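Local coordinates for Rbstp0775 protein (Geobacillus stearothermophilus, PDB 1RZ3) that is of unknown function but is probably an ATP-binding kinase related to uridine kinase and phosphoribulokinase, at residues Ser33-Leu38 with Val148-Pro153; Gln49-Cys54 with Asp124-Met129. All blocks are in the same frame, centred on the assembly; numbering follows the deposited sequence.

Contact 1. Residues Ser33-Leu38 with Val148-Pro153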
loop_
_atom_site.group_PDB
_atom_site.type_symbol
_atom_site.label_atom_id
_atom_site.label_comp_id
_atom_site.label_asym_id
_atom_site.label_seq_id
_atom_site.Cartn_x
_atom_site.Cartn_y
_atom_site.Cartn_z
ATOM N N SER A 33 -9.400 0.402 -6.883
ATOM C CA SER A 33 -9.129 -0.794 -7.672
ATOM C C SER A 33 -9.499 -2.029 -6.857
ATOM O O SER A 33 -9.413 -3.157 -7.344
ATOM C CB SER A 33 -7.651 -0.855 -8.064
ATOM O OG SER A 33 -6.824 -0.829 -6.916
ATOM N N GLY A 34 -9.908 -1.801 -5.612
ATOM C CA GLY A 34 -10.287 -2.897 -4.738
ATOM C C GLY A 34 -9.141 -3.424 -3.893
ATOM O O GLY A 34 -9.263 -4.472 -3.259
ATOM N N LYS A 35 -8.027 -2.695 -3.873
ATOM C CA LYS A 35 -6.850 -3.104 -3.106
ATOM C C LYS A 35 -7.160 -3.376 -1.644
ATOM O O LYS A 35 -6.725 -4.380 -1.083
ATOM C CB LYS A 35 -5.772 -2.023 -3.141
ATOM C CG LYS A 35 -5.301 -1.611 -4.505
ATOM C CD LYS A 35 -4.208 -0.566 -4.363
ATOM C CE LYS A 35 -4.679 0.642 -3.565
ATOM N NZ LYS A 35 -5.808 1.336 -4.236
ATOM N N THR A 36 -7.890 -2.456 -1.024
ATOM C CA THR A 36 -8.222 -2.583 0.385
ATOM C C THR A 36 -9.034 -3.836 0.655
ATOM O O THR A 36 -8.774 -4.556 1.619
ATOM C CB THR A 36 -8.990 -1.341 0.880
ATOM O OG1 THR A 36 -8.145 -0.188 0.768
ATOM C CG2 THR A 36 -9.404 -1.510 2.328
ATOM N N THR A 37 -10.010 -4.105 -0.203
ATOM C CA THR A 37 -10.843 -5.285 -0.039
ATOM C C THR A 37 -10.010 -6.539 -0.257
ATOM O O THR A 37 -10.122 -7.504 0.498
ATOM C CB THR A 37 -12.017 -5.295 -1.043
ATOM O OG1 THR A 37 -12.825 -4.128 -0.849
ATOM C CG2 THR A 37 -12.878 -6.538 -0.839
ATOM N N LEU A 38 -9.178 -6.527 -1.294
ATOM C CA LEU A 38 -8.343 -7.685 -1.587
ATOM C C LEU A 38 -7.412 -7.967 -0.423
ATOM O O LEU A 38 -7.268 -9.114 -0.000
ATOM C CB LEU A 38 -7.518 -7.458 -2.853
ATOM C CG LEU A 38 -6.550 -8.604 -3.173
ATOM C CD1 LEU A 38 -7.332 -9.891 -3.402
ATOM C CD2 LEU A 38 -5.732 -8.258 -4.399
ATOM N N VAL A 148 2.089 -7.446 -5.507
ATOM C CA VAL A 148 1.027 -7.801 -6.440
ATOM C C VAL A 148 0.491 -6.474 -6.950
ATOM O O VAL A 148 0.206 -5.582 -6.155
ATOM C CB VAL A 148 -0.155 -8.513 -5.752
ATOM C CG1 VAL A 148 -1.205 -8.895 -6.797
ATOM C CG2 VAL A 148 0.320 -9.727 -5.005
ATOM N N TYR A 149 0.375 -6.320 -8.265
ATOM C CA TYR A 149 -0.184 -5.084 -8.794
ATOM C C TYR A 149 -1.599 -5.430 -9.232
ATOM O O TYR A 149 -1.800 -6.353 -10.020
ATOM C CB TYR A 149 0.608 -4.561 -9.995
ATOM C CG TYR A 149 0.025 -3.273 -10.548
ATOM C CD1 TYR A 149 0.382 -2.039 -10.014
ATOM C CD2 TYR A 149 -0.924 -3.299 -11.574
ATOM C CE1 TYR A 149 -0.191 -0.853 -10.487
ATOM C CE2 TYR A 149 -1.504 -2.122 -12.055
ATOM C CZ TYR A 149 -1.132 -0.905 -11.507
ATOM O OH TYR A 149 -1.690 0.262 -11.981
ATOM N N LEU A 150 -2.570 -4.697 -8.705
ATOM C CA LEU A 150 -3.976 -4.920 -9.024
ATOM C C LEU A 150 -4.326 -4.089 -10.247
ATOM O O LEU A 150 -4.531 -2.884 -10.140
ATOM C CB LEU A 150 -4.842 -4.487 -7.838
ATOM C CG LEU A 150 -6.056 -5.351 -7.512
ATOM C CD1 LEU A 150 -5.577 -6.769 -7.238
ATOM C CD2 LEU A 150 -6.794 -4.793 -6.303
ATOM N N ASP A 151 -4.393 -4.729 -11.409
ATOM C CA ASP A 151 -4.696 -4.019 -12.645
ATOM C C ASP A 151 -6.194 -3.972 -12.937
ATOM O O ASP A 151 -6.843 -5.006 -13.093
ATOM C CB ASP A 151 -3.942 -4.667 -13.806
ATOM C CG ASP A 151 -3.980 -3.830 -15.066
ATOM O OD1 ASP A 151 -4.116 -2.593 -14.952
ATOM O OD2 ASP A 151 -3.858 -4.406 -16.168
ATOM N N CYS A 152 -6.735 -2.758 -13.007
ATOM C CA CYS A 152 -8.158 -2.558 -13.265
ATOM C C CYS A 152 -8.341 -1.543 -14.397
ATOM O O CYS A 152 -7.563 -0.600 -14.526
ATOM C CB CYS A 152 -8.842 -2.053 -11.989
ATOM S SG CYS A 152 -10.651 -2.184 -11.969
ATOM N N PRO A 153 -9.373 -1.727 -15.237
ATOM C CA PRO A 153 -9.611 -0.795 -16.346
ATOM C C PRO A 153 -9.845 0.644 -15.885
ATOM O O PRO A 153 -10.260 0.886 -14.751
ATOM C CB PRO A 153 -10.833 -1.395 -17.042
ATOM C CG PRO A 153 -11.558 -2.085 -15.918
ATOM C CD PRO A 153 -10.424 -2.758 -15.183
#
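Leu150, the last residue of strand 146-150, fits its two methyls against the turn and first helical residues of Ser33-Leu38, and no hydrogen bond joins the two segments. One branch meets backbone: CD2 of Leu150 lies 3.3 Å from Ser33 O and 3.4 Å from Lys35 N, while CG of Lys35 crosses it at 3.9 Å. The other branch meets a side chain, CD1 of Leu150 reaching CD2 of Leu38. Modelled at 3.2 Å, that methyl pair is tighter than normal carbon packing, and the chi1 of Leu150 (-141°) lies away from a staggered value, so the precise fit there is doubtful. Leucine suits both positions, being branched and apolar between helix and strand. Beyond it Ser33 CB and Cys152 CB make a looser pair at 4.3 Å.

The polar groups look elsewhere. Ser33 OG and Lys35 NZ both bond to Leu30 O; the lysine chain bends at chi3 and chi4, which carries its amine back over the loop. Gly34, the N-cap, has phi 92°, where a side chain would collide with the carbonyl of Ser33, and Gly34 O accepts Leu38 N at 2.8 Å to begin the helix. This strand-loop-helix turn, with Gly29, Gly34, Lys35 and Thr36, is consistent with the Walker A P-loop of a nucleotide-binding kinase, here packed against a neighbouring strand.

Contact 2. Residues Gln49-Cys54 with Asp124-Met129. With CA (calcium ion), chain C.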
loop_
_atom_site.group_PDB
_atom_site.type_symbol
_atom_site.label_atom_id
_atom_site.label_comp_id
_atom_site.label_asym_id
_atom_site.label_seq_id
_atom_site.Cartn_x
_atom_site.Cartn_y
_atom_site.Cartn_z
ATOM N N GLN A 49 -4.990 -20.230 7.310
ATOM C CA GLN A 49 -4.005 -21.212 6.871
ATOM C C GLN A 49 -2.894 -21.275 7.918
ATOM O O GLN A 49 -1.860 -21.907 7.707
ATOM C CB GLN A 49 -3.398 -20.825 5.518
ATOM C CG GLN A 49 -4.401 -20.617 4.398
ATOM C CD GLN A 49 -5.410 -21.739 4.297
ATOM O OE1 GLN A 49 -5.048 -22.914 4.230
ATOM N NE2 GLN A 49 -6.690 -21.380 4.283
ATOM N N GLY A 50 -3.104 -20.595 9.042
ATOM C CA GLY A 50 -2.116 -20.614 10.108
ATOM C C GLY A 50 -1.024 -19.567 10.017
ATOM O O GLY A 50 0.025 -19.712 10.639
ATOM N N ILE A 51 -1.264 -18.507 9.249
ATOM C CA ILE A 51 -0.273 -17.445 9.103
ATOM C C ILE A 51 -0.676 -16.192 9.878
ATOM O O ILE A 51 -1.794 -15.694 9.722
ATOM C CB ILE A 51 -0.093 -17.029 7.623
ATOM C CG1 ILE A 51 0.184 -18.261 6.751
ATOM C CG2 ILE A 51 1.029 -16.000 7.509
ATOM C CD1 ILE A 51 1.430 -19.035 7.126
ATOM N N SER A 52 0.229 -15.686 10.714
ATOM C CA SER A 52 -0.052 -14.464 11.463
ATOM C C SER A 52 0.305 -13.311 10.529
ATOM O O SER A 52 1.460 -13.176 10.125
ATOM C CB SER A 52 0.800 -14.381 12.729
ATOM O OG SER A 52 0.355 -15.308 13.703
ATOM N N VAL A 53 -0.689 -12.492 10.199
ATOM C CA VAL A 53 -0.501 -11.368 9.282
ATOM C C VAL A 53 -0.857 -10.014 9.901
ATOM O O VAL A 53 -1.918 -9.861 10.511
ATOM C CB VAL A 53 -1.375 -11.547 8.012
ATOM C CG1 VAL A 53 -1.093 -10.422 7.012
ATOM C CG2 VAL A 53 -1.118 -12.909 7.383
ATOM N N CYS A 54 0.041 -9.043 9.734
ATOM C CA CYS A 54 -0.158 -7.676 10.223
ATOM C C CYS A 54 -0.432 -6.854 8.955
ATOM O O CYS A 54 0.305 -6.961 7.974
ATOM C CB CYS A 54 1.112 -7.176 10.927
ATOM S SG CYS A 54 1.017 -5.483 11.558
ATOM N N ASP A 124 5.652 -11.192 16.520
ATOM C CA ASP A 124 5.905 -12.461 15.846
ATOM C C ASP A 124 5.099 -12.699 14.570
ATOM O O ASP A 124 4.768 -13.840 14.235
ATOM C CB ASP A 124 5.721 -13.634 16.829
ATOM C CG ASP A 124 4.272 -13.858 17.215
ATOM O OD1 ASP A 124 3.504 -12.877 17.247
ATOM O OD2 ASP A 124 3.907 -15.015 17.504
ATOM N N SER A 125 4.798 -11.627 13.843
ATOM C CA SER A 125 4.050 -11.762 12.590
ATOM C C SER A 125 4.862 -12.616 11.617
ATOM O O SER A 125 6.089 -12.528 11.580
ATOM C CB SER A 125 3.821 -10.392 11.935
ATOM O OG SER A 125 3.071 -9.520 12.758
ATOM N N ASP A 126 4.180 -13.445 10.832
ATOM C CA ASP A 126 4.864 -14.256 9.829
ATOM C C ASP A 126 4.981 -13.411 8.563
ATOM O O ASP A 126 5.967 -13.500 7.819
ATOM C CB ASP A 126 4.065 -15.517 9.509
ATOM C CG ASP A 126 3.945 -16.444 10.696
ATOM O OD1 ASP A 126 4.993 -16.841 11.248
ATOM O OD2 ASP A 126 2.803 -16.776 11.072
HETATM N N MSE A 127 3.963 -12.586 8.329
HETATM C CA MSE A 127 3.932 -11.728 7.153
HETATM C C MSE A 127 3.361 -10.361 7.484
HETATM O O MSE A 127 2.508 -10.227 8.359
HETATM C CB MSE A 127 3.060 -12.348 6.055
HETATM C CG MSE A 127 3.366 -13.796 5.722
HETATM SE SE MSE A 127 2.376 -14.408 4.148
HETATM C CE MSE A 127 3.200 -16.152 3.952
ATOM N N ILE A 128 3.837 -9.350 6.765
ATOM C CA ILE A 128 3.361 -7.987 6.930
ATOM C C ILE A 128 2.773 -7.637 5.574
ATOM O O ILE A 128 3.447 -7.771 4.550
ATOM C CB ILE A 128 4.515 -6.997 7.227
ATOM C CG1 ILE A 128 5.290 -7.442 8.473
ATOM C CG2 ILE A 128 3.949 -5.580 7.392
ATOM C CD1 ILE A 128 4.433 -7.616 9.698
HETATM N N MSE A 129 1.520 -7.204 5.554
HETATM C CA MSE A 129 0.888 -6.852 4.291
HETATM C C MSE A 129 0.571 -5.368 4.233
HETATM O O MSE A 129 -0.061 -4.819 5.134
HETATM C CB MSE A 129 -0.390 -7.659 4.089
HETATM C CG MSE A 129 -0.983 -7.477 2.710
HETATM SE SE MSE A 129 -2.590 -8.488 2.522
HETATM C CE MSE A 129 -1.823 -10.257 2.396
HETATM CA CA CA C . 1.277 -12.479 17.769
HETATM O O HOH W 1 2.890 -19.987 10.580
HETATM O O HOH W 2 1.824 -17.528 13.646
HETATM O O HOH W 3 1.286 -14.303 15.980
HETATM O O HOH W 4 0.483 -12.965 19.964
#
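Ser52 and Asp126 bind each other through both backbone and side chain. Ser52 N gives a nearly straight bond (173°) to Asp126 OD2 at 2.8 Å, which accepts with its anti lone pair, the one turned away from OD1. Ser52 O accepts twice, from Asp126 N at 2.8 Å and Met127 N at 3.1 Å. Two waters also donate to OD2: one also bonds Ser52 OG; the other donates to Gly50 O and only weakly to OD2. An alanine in place of Asp126 would probably leave Ser52 N without its acceptor and both waters without their shared partner. Further along, Cys54 N donates to Met127 O and Met129 N to Cys54 O (2.7 Å), satisfying the strand backbones alternately.

Apolar side chains fill in beside these bonds. Ile51 CG2 touches Met127 CG (3.7 Å), Val53 faces Met129, a selenomethionine like Met127, and Cys54 CB meets Ile128 CD1 on the other sheet face. Ser125 OG is held by Leu122 O.

At the margin, Asp124 OD1 binds a calcium ion at 2.3 Å, and a water on that metal also bonds Ser52 OG. Parallel edge pairing of strands 53-57 and 127-132 is typical of the P-loop NTPase sheet, here starting beside a surface calcium site.

Both contacts reach the same parallel sheet, and their centres lie about 20 Å apart, with nearest atoms about 5 Å apart and no touch. Helix 35-48 joins them: it starts in contact 1 and runs on to strand 53-57 of contact 2, with Leu42 and Leu46 covering Met129. Strand 23-29 lies between strands 127-132 and 146-150, so the two contacts flank the strand that leads into the probable P-loop. Contact 1 lies where strand 146-150 ends, contact 2 where its strands begin. The calcium ion is accordingly remote from the putative nucleotide site, 26.9 Å from Lys35 NZ. Along the chain, contact 2 is nested within the loop closed by contact 1.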